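Local atomic coordinates of hypothetical protein lpg0944 (Legionella pneumophila subsp. pneumophila str. Philadelphia 1, PDB entry 4RXV), a protein that is uncharacterized in detail but carries an N-terminal RavJ-type peptidase domain of clan CA, and so probably acts as a papain-like cysteine peptidase or a related enzyme. Residues Leu113-Gln118 against Gly219-Tyr224; Ile78-Gln83 against Phe105-Ala110; Arg150-Gln153 against Gln157-Ala160; Gly129-His132 against Tyr137-Asn140; Asn52-Thr57 against Ser88-Asp93. One frame throughout, in Å; residues are numbered along the deposited sequence.

Contact 1. Residues Leu113-Gln118 against Gly219-Tyr224; sequences LLDDPQ and GQLTPY
D115 grips three successive backbone N-H groups of the tail 219-224. D115 O takes G219 N at 2.9 Å, in the carbonyl plane and nearly straight (166°). The carboxylate then takes the next two: Q220 N lies 2.7 Å from D115 OD1, on the syn lone pair, while L221 N reaches D115 OD2 at 2.9 Å from above the carboxylate plane. CB of D115 points toward the tail, and chi1 of -168°, with CG anti to the backbone N, carries the short acid on to this row of donors. G219 has a positive phi (73°), a conformation glycine adopts easily, and here it begins the bend round the acid. This is a loop held by one aspartate in the link between helices 105-114 and 117-122, fixing the C-terminal tail to that corner. Beside the polar grip, L221 CD1 rests 3.8 Å from D115 CB. I78 of helix 74-84 packs against D115, Q220 and L221, and NE2 of Q220 bonds to R217 O and Q75 OE1. The carboxylate of D116 N-caps helix 117-122, its OD1 receiving a weak bond from Q118 N and a hydrogen bond from I119 N.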
# COMPACT_ATOMS: atom_id res chain seq x y z
N LEU A 113 -3.33 -8.44 -0.57
CA LEU A 113 -4.41 -8.85 0.31
C LEU A 113 -5.55 -9.51 -0.46
O LEU A 113 -6.10 -10.51 -0.00
CB LEU A 113 -4.92 -7.65 1.09
CG LEU A 113 -3.85 -7.05 1.99
CD1 LEU A 113 -4.29 -5.67 2.46
CD2 LEU A 113 -3.45 -7.95 3.12
N LEU A 114 -5.89 -8.99 -1.63
CA LEU A 114 -6.94 -9.55 -2.47
C LEU A 114 -6.55 -10.92 -2.99
O LEU A 114 -7.40 -11.71 -3.37
CB LEU A 114 -7.30 -8.58 -3.61
CG LEU A 114 -8.14 -7.38 -3.16
CD1 LEU A 114 -8.07 -6.25 -4.15
CD2 LEU A 114 -9.58 -7.77 -2.92
N ASP A 115 -5.25 -11.19 -3.07
CA ASP A 115 -4.75 -12.45 -3.60
C ASP A 115 -4.75 -13.56 -2.56
O ASP A 115 -4.44 -14.68 -2.90
CB ASP A 115 -3.32 -12.26 -4.12
CG ASP A 115 -2.84 -13.42 -4.93
OD1 ASP A 115 -3.52 -13.76 -5.92
OD2 ASP A 115 -1.80 -14.00 -4.58
N ASP A 116 -5.08 -13.24 -1.31
CA ASP A 116 -5.03 -14.21 -0.21
C ASP A 116 -6.40 -14.80 0.08
O ASP A 116 -7.34 -14.10 0.42
CB ASP A 116 -4.49 -13.51 1.03
CG ASP A 116 -4.22 -14.46 2.17
OD1 ASP A 116 -5.18 -15.08 2.67
OD2 ASP A 116 -3.04 -14.58 2.59
N PRO A 117 -6.53 -16.13 -0.01
CA PRO A 117 -7.86 -16.72 0.16
C PRO A 117 -8.43 -16.64 1.57
O PRO A 117 -9.63 -16.55 1.75
CB PRO A 117 -7.65 -18.19 -0.24
CG PRO A 117 -6.20 -18.43 -0.03
CD PRO A 117 -5.51 -17.14 -0.33
N GLN A 118 -7.56 -16.61 2.58
CA GLN A 118 -8.04 -16.54 3.95
C GLN A 118 -8.44 -15.11 4.32
O GLN A 118 -9.27 -14.88 5.18
CB GLN A 118 -7.00 -17.08 4.92
CG GLN A 118 -6.71 -18.55 4.72
CD GLN A 118 -5.59 -19.05 5.61
OE1 GLN A 118 -4.82 -18.26 6.15
NE2 GLN A 118 -5.51 -20.36 5.77
N GLY A 219 -3.84 -16.65 -4.91
CA GLY A 219 -2.57 -17.35 -5.07
C GLY A 219 -1.85 -17.02 -6.37
O GLY A 219 -0.98 -17.77 -6.81
N GLN A 220 -2.22 -15.91 -7.01
CA GLN A 220 -1.54 -15.47 -8.21
C GLN A 220 -0.15 -14.92 -7.94
O GLN A 220 0.72 -14.94 -8.82
CB GLN A 220 -2.34 -14.40 -8.92
CG GLN A 220 -3.69 -14.86 -9.33
CD GLN A 220 -4.40 -13.82 -10.16
OE1 GLN A 220 -3.89 -13.38 -11.18
NE2 GLN A 220 -5.55 -13.40 -9.70
N LEU A 221 0.08 -14.39 -6.73
CA LEU A 221 1.32 -13.69 -6.44
C LEU A 221 2.32 -14.59 -5.72
O LEU A 221 1.97 -15.44 -4.90
CB LEU A 221 1.08 -12.47 -5.56
CG LEU A 221 0.11 -11.43 -6.10
CD1 LEU A 221 -0.15 -10.34 -5.10
CD2 LEU A 221 0.62 -10.83 -7.42
N THR A 222 3.59 -14.39 -6.01
CA THR A 222 4.66 -14.97 -5.22
C THR A 222 5.11 -13.91 -4.22
O THR A 222 5.48 -12.81 -4.62
CB THR A 222 5.80 -15.39 -6.13
OG1 THR A 222 5.31 -16.34 -7.09
CG2 THR A 222 6.90 -16.00 -5.32
N PRO A 223 5.09 -14.21 -2.91
CA PRO A 223 5.65 -13.24 -1.97
C PRO A 223 7.06 -12.84 -2.37
O PRO A 223 7.82 -13.67 -2.84
CB PRO A 223 5.64 -13.99 -0.64
CG PRO A 223 4.50 -14.98 -0.79
CD PRO A 223 4.61 -15.43 -2.23
N TYR A 224 7.41 -11.57 -2.19
CA TYR A 224 8.68 -11.09 -2.70
C TYR A 224 9.87 -11.79 -2.05
O TYR A 224 10.90 -12.01 -2.68
CB TYR A 224 8.80 -9.60 -2.49
CG TYR A 224 9.87 -8.92 -3.33
CD1 TYR A 224 9.80 -8.95 -4.71
CD2 TYR A 224 10.91 -8.19 -2.75
CE1 TYR A 224 10.72 -8.32 -5.50
CE2 TYR A 224 11.86 -7.53 -3.54
CZ TYR A 224 11.75 -7.60 -4.92
OH TYR A 224 12.64 -6.95 -5.72

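Contact 2. Residues Ile78-Gln83 against Phe105-Ala110; sequences IKFAQQ and FAYHSA
Helices 78-83 and 105-110 meet at A81 and H108, whose CA atoms stand only 4.4 Å apart. The axes approach to 7.3 Å and cross at -107°, so the helices are closer to perpendicular than to aligned. Such nearness needs a small residue at the crossing, which A81 supplies. Its methyl sits over the centre of the imidazole, A81 CB 3.9 Å from the H108 ring centroid and almost on the ring normal, a CH-pi contact. H108 has CG anti to its N (chi1 -172°), which turns a ring face to A81. The imidazole is also pinned at both nitrogens, ND1 by the hydroxyl of Y18 and NE2 by OD1 of N85, so its rotation is fixed.

F80 fills the other part of the crossing. CB of Y107 lies over the middle of the F80 ring, 3.7 Å from the centroid, making a second CH-pi contact. The phenol ring itself turns an edge to that face, its plane at 76° to the phenylalanine and the centroids 5.5 Å apart: a T-shaped pair. Y107 then leads away from the interface to give its hydroxyl a bond with L69 O. No hydrogen bond joins the two helices. This is a buried, near-orthogonal helix pair at the heart of the domain, consistent with helix 105-114 serving as the central helix of a papain-like fold.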
# COMPACT_ATOMS: atom_id res chain seq x y z
N ILE A 78 -4.07 -6.86 -8.07
CA ILE A 78 -3.16 -7.99 -8.10
C ILE A 78 -2.07 -7.77 -9.17
O ILE A 78 -0.87 -7.98 -8.91
CB ILE A 78 -3.94 -9.30 -8.30
CG1 ILE A 78 -4.86 -9.52 -7.08
CG2 ILE A 78 -3.00 -10.47 -8.53
CD1 ILE A 78 -5.74 -10.77 -7.17
N LYS A 79 -2.47 -7.31 -10.34
CA LYS A 79 -1.50 -7.03 -11.40
C LYS A 79 -0.53 -5.93 -11.01
O LYS A 79 0.64 -6.00 -11.37
CB LYS A 79 -2.22 -6.68 -12.70
CG LYS A 79 -2.65 -7.90 -13.49
CD LYS A 79 -3.17 -7.50 -14.86
CE LYS A 79 -4.55 -6.90 -14.75
NZ LYS A 79 -4.90 -6.08 -15.92
N PHE A 80 -1.02 -4.92 -10.30
CA PHE A 80 -0.17 -3.82 -9.85
C PHE A 80 0.98 -4.37 -9.00
O PHE A 80 2.15 -4.05 -9.22
CB PHE A 80 -1.00 -2.79 -9.08
CG PHE A 80 -0.25 -1.55 -8.69
CD1 PHE A 80 0.57 -1.53 -7.58
CD2 PHE A 80 -0.41 -0.37 -9.40
CE1 PHE A 80 1.25 -0.38 -7.21
CE2 PHE A 80 0.25 0.79 -9.04
CZ PHE A 80 1.09 0.78 -7.94
N ALA A 81 0.66 -5.22 -8.03
CA ALA A 81 1.68 -5.83 -7.19
C ALA A 81 2.64 -6.69 -8.01
O ALA A 81 3.86 -6.64 -7.81
CB ALA A 81 1.04 -6.65 -6.11
N GLN A 82 2.10 -7.48 -8.92
CA GLN A 82 2.92 -8.33 -9.75
C GLN A 82 3.92 -7.52 -10.57
O GLN A 82 5.11 -7.86 -10.65
CB GLN A 82 2.03 -9.15 -10.66
CG GLN A 82 2.70 -10.29 -11.34
CD GLN A 82 1.69 -11.31 -11.74
OE1 GLN A 82 1.71 -12.45 -11.27
NE2 GLN A 82 0.74 -10.90 -12.57
N GLN A 83 3.44 -6.47 -11.21
CA GLN A 83 4.28 -5.67 -12.09
C GLN A 83 5.36 -4.93 -11.32
O GLN A 83 6.50 -4.84 -11.78
CB GLN A 83 3.43 -4.66 -12.83
CG GLN A 83 2.56 -5.29 -13.89
CD GLN A 83 3.36 -6.11 -14.89
OE1 GLN A 83 3.10 -7.30 -15.09
NE2 GLN A 83 4.36 -5.48 -15.50
N PHE A 105 1.19 3.64 -4.01
CA PHE A 105 1.84 2.51 -3.35
C PHE A 105 0.81 1.56 -2.70
O PHE A 105 0.98 0.34 -2.75
CB PHE A 105 2.82 3.06 -2.31
CG PHE A 105 4.03 2.18 -2.00
CD1 PHE A 105 4.10 0.84 -2.30
CD2 PHE A 105 5.12 2.76 -1.38
CE1 PHE A 105 5.23 0.09 -1.98
CE2 PHE A 105 6.24 2.02 -1.03
CZ PHE A 105 6.29 0.69 -1.32
N ALA A 106 -0.23 2.12 -2.09
CA ALA A 106 -1.24 1.32 -1.41
C ALA A 106 -1.85 0.26 -2.32
O ALA A 106 -2.32 -0.76 -1.83
CB ALA A 106 -2.31 2.21 -0.84
N TYR A 107 -1.86 0.48 -3.63
CA TYR A 107 -2.45 -0.45 -4.57
C TYR A 107 -1.70 -1.78 -4.52
O TYR A 107 -2.30 -2.82 -4.75
CB TYR A 107 -2.41 0.12 -5.97
CG TYR A 107 -3.14 1.44 -6.19
CD1 TYR A 107 -3.97 2.02 -5.25
CD2 TYR A 107 -2.94 2.12 -7.38
CE1 TYR A 107 -4.60 3.23 -5.49
CE2 TYR A 107 -3.57 3.32 -7.63
CZ TYR A 107 -4.38 3.87 -6.67
OH TYR A 107 -5.02 5.07 -6.89
N HIS A 108 -0.39 -1.74 -4.26
CA HIS A 108 0.40 -2.96 -4.17
C HIS A 108 -0.15 -3.84 -3.06
O HIS A 108 -0.40 -5.03 -3.26
CB HIS A 108 1.85 -2.58 -3.90
CG HIS A 108 2.82 -3.71 -3.97
ND1 HIS A 108 2.83 -4.75 -3.07
CD2 HIS A 108 3.84 -3.91 -4.83
CE1 HIS A 108 3.81 -5.57 -3.41
NE2 HIS A 108 4.44 -5.08 -4.46
N SER A 109 -0.31 -3.27 -1.88
CA SER A 109 -0.84 -4.03 -0.74
C SER A 109 -2.27 -4.48 -0.96
O SER A 109 -2.62 -5.58 -0.53
CB SER A 109 -0.75 -3.24 0.55
OG SER A 109 0.58 -2.94 0.89
N ALA A 110 -3.10 -3.68 -1.61
CA ALA A 110 -4.44 -4.13 -1.96
C ALA A 110 -4.36 -5.42 -2.78
O ALA A 110 -5.12 -6.36 -2.52
CB ALA A 110 -5.22 -3.06 -2.69

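Contact 3. Residues Arg150-Gln153 against Gln157-Ala160; sequences RLPQ and QLTA
P152 wedges its ring against the backbone of Q157 and L158, and this is the close part of the contact. CG of P152 comes within 3.5 Å of Q157 O and 3.7 Å of L158 CA, while CD of the same ring meets L158 CD1 at 3.8 Å. The proline ring and the leucine side chain cross at about a right angle. L158 has CG anti to its backbone N (chi1 178°), and although its CB starts off to one side, this torsion brings the end of the branch nearer the proline. Proline suits the place: it offers a compact apolar face, it has no N-H needing a partner, and its ring closure helps keep the chain in an extended course. L151 adds a looser touch, L151 CD2 to L158 CD1 at 4.2 Å. No hydrogen bond spans the two segments, so they are held to each other by apolar contact.

On the outer side the polar residues turn from the interface. Q153 is exposed and its side chain starts away from 157-160. Q157 lends its carbonyl to the proline but directs its long, extended amide elsewhere, where NE2 bonds to the hydroxyl of Y137.

Both pieces belong to the long connection between strands 136-146 and 168-170. L151 and L158 both turn to the sheet, packing on L143 of strand 136-146 and V203 of strand 202-206, and they reach A126 and I128 respectively on strand 123-133. The loop thus packs against the four-stranded antiparallel sheet.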
# COMPACT_ATOMS: atom_id res chain seq x y z
N ARG A 150 -19.96 -1.57 4.97
CA ARG A 150 -20.07 -0.76 3.76
C ARG A 150 -19.63 0.64 4.11
O ARG A 150 -20.23 1.30 4.97
CB ARG A 150 -21.51 -0.73 3.24
N LEU A 151 -18.58 1.09 3.47
CA LEU A 151 -18.06 2.39 3.74
C LEU A 151 -18.85 3.38 2.92
O LEU A 151 -19.48 3.00 1.93
CB LEU A 151 -16.58 2.44 3.35
CG LEU A 151 -15.70 1.43 4.09
CD1 LEU A 151 -14.28 1.53 3.58
CD2 LEU A 151 -15.76 1.63 5.60
N PRO A 152 -18.81 4.64 3.30
CA PRO A 152 -19.46 5.67 2.48
C PRO A 152 -18.87 5.72 1.09
O PRO A 152 -17.67 5.52 0.91
CB PRO A 152 -19.17 6.96 3.25
CG PRO A 152 -18.02 6.65 4.13
CD PRO A 152 -18.09 5.21 4.46
N GLN A 153 -19.72 6.04 0.11
CA GLN A 153 -19.30 6.23 -1.26
C GLN A 153 -19.21 7.72 -1.59
O GLN A 153 -20.00 8.52 -1.07
CB GLN A 153 -20.32 5.60 -2.20
CG GLN A 153 -20.44 4.12 -2.05
CD GLN A 153 -21.57 3.60 -2.90
OE1 GLN A 153 -21.36 2.92 -3.90
NE2 GLN A 153 -22.79 3.94 -2.51
N GLN A 157 -17.83 11.59 2.65
CA GLN A 157 -16.50 11.32 3.18
C GLN A 157 -16.52 10.23 4.24
O GLN A 157 -17.51 10.05 4.98
CB GLN A 157 -15.90 12.59 3.75
CG GLN A 157 -15.46 13.58 2.71
CD GLN A 157 -14.94 14.85 3.34
OE1 GLN A 157 -15.55 15.37 4.28
NE2 GLN A 157 -13.81 15.35 2.84
N LEU A 158 -15.41 9.52 4.31
CA LEU A 158 -15.11 8.61 5.38
C LEU A 158 -14.53 9.41 6.54
O LEU A 158 -13.53 10.13 6.39
CB LEU A 158 -14.15 7.55 4.88
CG LEU A 158 -13.68 6.51 5.91
CD1 LEU A 158 -14.81 5.62 6.37
CD2 LEU A 158 -12.57 5.66 5.33
N THR A 159 -15.16 9.27 7.70
CA THR A 159 -14.73 9.90 8.95
C THR A 159 -14.76 8.84 10.05
O THR A 159 -15.27 7.74 9.85
CB THR A 159 -15.65 11.02 9.32
OG1 THR A 159 -16.96 10.48 9.45
CG2 THR A 159 -15.65 12.10 8.25
N ALA A 160 -14.27 9.19 11.23
CA ALA A 160 -14.14 8.23 12.31
C ALA A 160 -15.47 7.59 12.69
O ALA A 160 -15.51 6.41 13.04
CB ALA A 160 -13.50 8.88 13.52

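Contact 4. Residues Gly129-His132 against Tyr137-Asn140; sequences GSMH and YLHN
H132 lays its CD2 over one face of the Y137 ring, toward the rim, with H132 CD2 3.4 Å from Y137 CE1. The two planes are 44° apart, so the rings meet obliquely. Next along this face comes G129, with no side chain to crowd Y137 CB or N140 OD1, which lies 3.2 Å from G129 CA; N140 ND2 bonds elsewhere, to S103 O. The Y137 ring also touches the backbone, CD1 3.3 Å from G129 O. At the corner the chain turns, M131 CB packs on H139 CB at 3.6 Å, and its flexible thioether bends so that CE lies near the H139 ring.

S130 N gives a 2.7 Å bond to H139 O, and H139 N returns one to S130 O at 3.2 Å. L138 N instead bonds to M131 O, 172° at the hydrogen. The extra residue puts L138 and H139 together opposite S130, a classic beta bulge in the hairpin of strands 123-133 and 136-146. In H139, itself one of the bulge residues, NE2 bonds to D171 OD2 and ND1 to the backbone O of C102. A strand histidine paired with an aspartate is consistent with the layout of papain-like clan CA peptidases.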
# COMPACT_ATOMS: atom_id res chain seq x y z
N GLY A 129 -8.64 7.48 -0.52
CA GLY A 129 -7.80 8.67 -0.59
C GLY A 129 -7.85 9.37 0.74
O GLY A 129 -8.91 9.62 1.31
N SER A 130 -6.67 9.68 1.25
CA SER A 130 -6.51 10.25 2.58
C SER A 130 -5.50 11.41 2.51
O SER A 130 -5.13 11.85 1.43
CB SER A 130 -6.10 9.15 3.56
OG SER A 130 -5.90 9.58 4.89
N MET A 131 -5.09 11.93 3.66
CA MET A 131 -4.18 13.09 3.70
C MET A 131 -4.76 14.22 2.86
O MET A 131 -4.14 14.75 1.94
CB MET A 131 -2.75 12.70 3.28
CG MET A 131 -1.72 13.71 3.73
SD MET A 131 -0.05 13.25 3.23
CE MET A 131 0.23 11.85 4.27
N HIS A 132 -5.98 14.58 3.23
CA HIS A 132 -6.71 15.63 2.55
C HIS A 132 -6.07 16.97 2.73
O HIS A 132 -5.69 17.32 3.83
CB HIS A 132 -8.12 15.67 3.11
CG HIS A 132 -9.04 16.59 2.39
ND1 HIS A 132 -9.58 17.70 2.99
CD2 HIS A 132 -9.52 16.57 1.13
CE1 HIS A 132 -10.36 18.33 2.12
NE2 HIS A 132 -10.34 17.66 0.99
N TYR A 137 -6.69 14.66 -2.14
CA TYR A 137 -6.30 13.62 -1.20
C TYR A 137 -4.92 13.12 -1.63
O TYR A 137 -4.78 12.45 -2.65
CB TYR A 137 -7.34 12.50 -1.21
CG TYR A 137 -8.69 12.91 -0.71
CD1 TYR A 137 -9.02 12.85 0.64
CD2 TYR A 137 -9.66 13.33 -1.60
CE1 TYR A 137 -10.30 13.21 1.08
CE2 TYR A 137 -10.93 13.69 -1.17
CZ TYR A 137 -11.25 13.63 0.17
OH TYR A 137 -12.51 13.98 0.60
N LEU A 138 -3.89 13.49 -0.89
CA LEU A 138 -2.52 13.26 -1.33
C LEU A 138 -2.06 11.81 -1.26
O LEU A 138 -1.09 11.45 -1.90
CB LEU A 138 -1.54 14.08 -0.49
CG LEU A 138 -1.73 15.58 -0.51
CD1 LEU A 138 -0.66 16.26 0.33
CD2 LEU A 138 -1.70 16.12 -1.92
N HIS A 139 -2.71 11.00 -0.44
CA HIS A 139 -2.15 9.71 -0.03
C HIS A 139 -3.22 8.63 -0.01
O HIS A 139 -4.16 8.71 0.77
CB HIS A 139 -1.61 9.89 1.37
CG HIS A 139 -0.99 8.67 1.96
ND1 HIS A 139 -0.22 7.79 1.24
CD2 HIS A 139 -1.01 8.20 3.23
CE1 HIS A 139 0.20 6.82 2.03
NE2 HIS A 139 -0.25 7.06 3.24
N ASN A 140 -3.06 7.61 -0.83
CA ASN A 140 -4.01 6.50 -0.78
C ASN A 140 -3.56 5.47 0.25
O ASN A 140 -2.36 5.29 0.49
CB ASN A 140 -4.22 5.89 -2.15
CG ASN A 140 -4.81 6.91 -3.12
OD1 ASN A 140 -5.66 7.70 -2.75
ND2 ASN A 140 -4.35 6.90 -4.34

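Contact 5. Residues Asn52-Thr57 against Ser88-Asp93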
# COMPACT_ATOMS: atom_id res chain seq x y z
N ASN A 52 20.30 8.23 -11.71
CA ASN A 52 20.76 7.09 -12.50
C ASN A 52 20.01 7.13 -13.81
O ASN A 52 18.80 7.32 -13.82
CB ASN A 52 20.47 5.79 -11.74
CG ASN A 52 21.09 4.57 -12.39
OD1 ASN A 52 20.89 4.30 -13.57
ND2 ASN A 52 21.85 3.81 -11.60
N SER A 53 20.71 6.97 -14.93
CA SER A 53 20.07 7.04 -16.24
C SER A 53 18.88 6.08 -16.38
O SER A 53 17.91 6.37 -17.09
CB SER A 53 21.09 6.82 -17.36
OG SER A 53 21.59 5.49 -17.36
N LEU A 54 18.93 4.95 -15.69
CA LEU A 54 17.87 3.95 -15.86
C LEU A 54 16.54 4.38 -15.24
O LEU A 54 15.49 3.85 -15.60
CB LEU A 54 18.30 2.61 -15.29
CG LEU A 54 19.44 1.95 -16.05
CD1 LEU A 54 19.94 0.73 -15.32
CD2 LEU A 54 19.03 1.59 -17.48
N SER A 55 16.57 5.35 -14.33
CA SER A 55 15.33 5.86 -13.75
C SER A 55 14.49 6.64 -14.75
O SER A 55 13.32 6.93 -14.50
CB SER A 55 15.62 6.75 -12.55
OG SER A 55 16.22 7.95 -12.95
N ARG A 56 15.09 7.00 -15.88
CA ARG A 56 14.38 7.77 -16.89
C ARG A 56 14.05 6.88 -18.08
O ARG A 56 13.97 7.37 -19.20
CB ARG A 56 15.22 8.97 -17.30
CG ARG A 56 15.37 9.99 -16.17
CD ARG A 56 16.73 9.91 -15.50
NE ARG A 56 16.78 10.75 -14.30
CZ ARG A 56 16.76 12.08 -14.32
NH1 ARG A 56 16.69 12.75 -15.47
NH2 ARG A 56 16.80 12.75 -13.17
N THR A 57 13.90 5.59 -17.83
CA THR A 57 13.41 4.62 -18.81
C THR A 57 12.10 4.00 -18.30
O THR A 57 11.87 3.95 -17.09
CB THR A 57 14.46 3.51 -19.05
OG1 THR A 57 14.65 2.74 -17.86
CG2 THR A 57 15.80 4.10 -19.50
N SER A 88 14.36 -6.21 -12.73
CA SER A 88 15.05 -5.97 -13.97
C SER A 88 16.52 -5.81 -13.67
O SER A 88 16.97 -6.05 -12.55
CB SER A 88 14.53 -4.70 -14.64
OG SER A 88 15.05 -3.55 -14.00
N SER A 89 17.26 -5.40 -14.69
CA SER A 89 18.68 -5.15 -14.58
C SER A 89 19.00 -3.98 -13.65
O SER A 89 20.11 -3.89 -13.12
CB SER A 89 19.25 -4.87 -15.96
OG SER A 89 18.67 -5.74 -16.92
N PHE A 90 18.05 -3.08 -13.46
CA PHE A 90 18.28 -1.88 -12.66
C PHE A 90 18.37 -2.28 -11.18
O PHE A 90 17.38 -2.75 -10.59
CB PHE A 90 17.13 -0.89 -12.90
CG PHE A 90 17.34 0.49 -12.32
CD1 PHE A 90 18.53 0.91 -11.75
CD2 PHE A 90 16.30 1.40 -12.37
CE1 PHE A 90 18.66 2.21 -11.24
CE2 PHE A 90 16.43 2.67 -11.87
CZ PHE A 90 17.61 3.08 -11.30
N LYS A 91 19.56 -2.11 -10.60
CA LYS A 91 19.83 -2.37 -9.18
C LYS A 91 20.50 -1.16 -8.51
O LYS A 91 21.23 -0.41 -9.17
CB LYS A 91 20.81 -3.52 -9.01
CG LYS A 91 20.50 -4.76 -9.78
CD LYS A 91 21.69 -5.69 -9.64
CE LYS A 91 22.28 -6.16 -10.95
NZ LYS A 91 23.69 -5.71 -11.05
N ILE A 92 20.27 -1.02 -7.21
CA ILE A 92 20.91 -0.05 -6.35
C ILE A 92 21.40 -0.82 -5.11
O ILE A 92 20.65 -1.60 -4.51
CB ILE A 92 19.94 1.09 -5.95
CG1 ILE A 92 19.54 1.89 -7.19
CG2 ILE A 92 20.54 2.00 -4.86
CD1 ILE A 92 18.45 2.89 -6.95
N ASP A 93 22.66 -0.60 -4.75
CA ASP A 93 23.29 -1.34 -3.66
C ASP A 93 23.05 -2.84 -3.78
O ASP A 93 22.79 -3.54 -2.79
CB ASP A 93 22.80 -0.82 -2.31
CG ASP A 93 23.19 0.63 -2.06
OD1 ASP A 93 24.23 1.07 -2.60
OD2 ASP A 93 22.45 1.33 -1.33
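One face of the F90 ring is taken by a single turn of 3-10 helix, with L54 CB over the ring centre, 3.7 Å from the centroid and 9° off the normal. No hydrogen bond joins the segments; this CH-pi contact and its surroundings do the work. The leucine chain runs counter to the phenylalanine side chain across that face, so that CD1 of L54 also touches CD1 of F90. N52 comes from the far end: its CG is 3.6 Å from F90 CE1, with the amide plane 49° from the ring. S55 meets the ring through its backbone, N lying near CE2. Phenylalanine suits this place because its broad ring can take L54 over a face while N52 and S55 N come obliquely round it. F90 has CG anti to its N (chi1 -170°), which projects the ring straight at the turn, and its ring meets F60 edge-to-face as well.

The turn is stiffened from within. N52 OD1 accepts L54 N at 3.0 Å in an Asx turn, and N52 O takes two bonds, one from S55 N and one from S55 OG. T57 OG1 bonds to L54 O at 2.7 Å. Across the contact, S88 OG accepts F90 N at 3.1 Å, closing an ST turn. Here an Asx turn opening a 3-10 turn, following helix 37-50 in the chain, meets the lead-in to strand 91-92, an outermost strand of the small mixed sheet.

From the N terminus, contact 5 opens at 52-57 and contact 2 at 78-83; contact 5 closes at 88-93 and contact 2 only at 105-110, so the two cross. Contact 5 ties the loop after helix 37-50 to edge strand 91-92, and contact 2 ties helix 74-84 to helix 105-114. Contact 1 then starts at 113-118 and closes 101 residues later, enclosing contact 4, which ties the hairpin, and then contact 3, which folds the following loop. These last two are in series and touch through Q157 and Y137. Contact 2 touches both contact 1, through I78, and contact 4, through Y107. Contact 5 stands apart, about 40 Å between centres from contact 3.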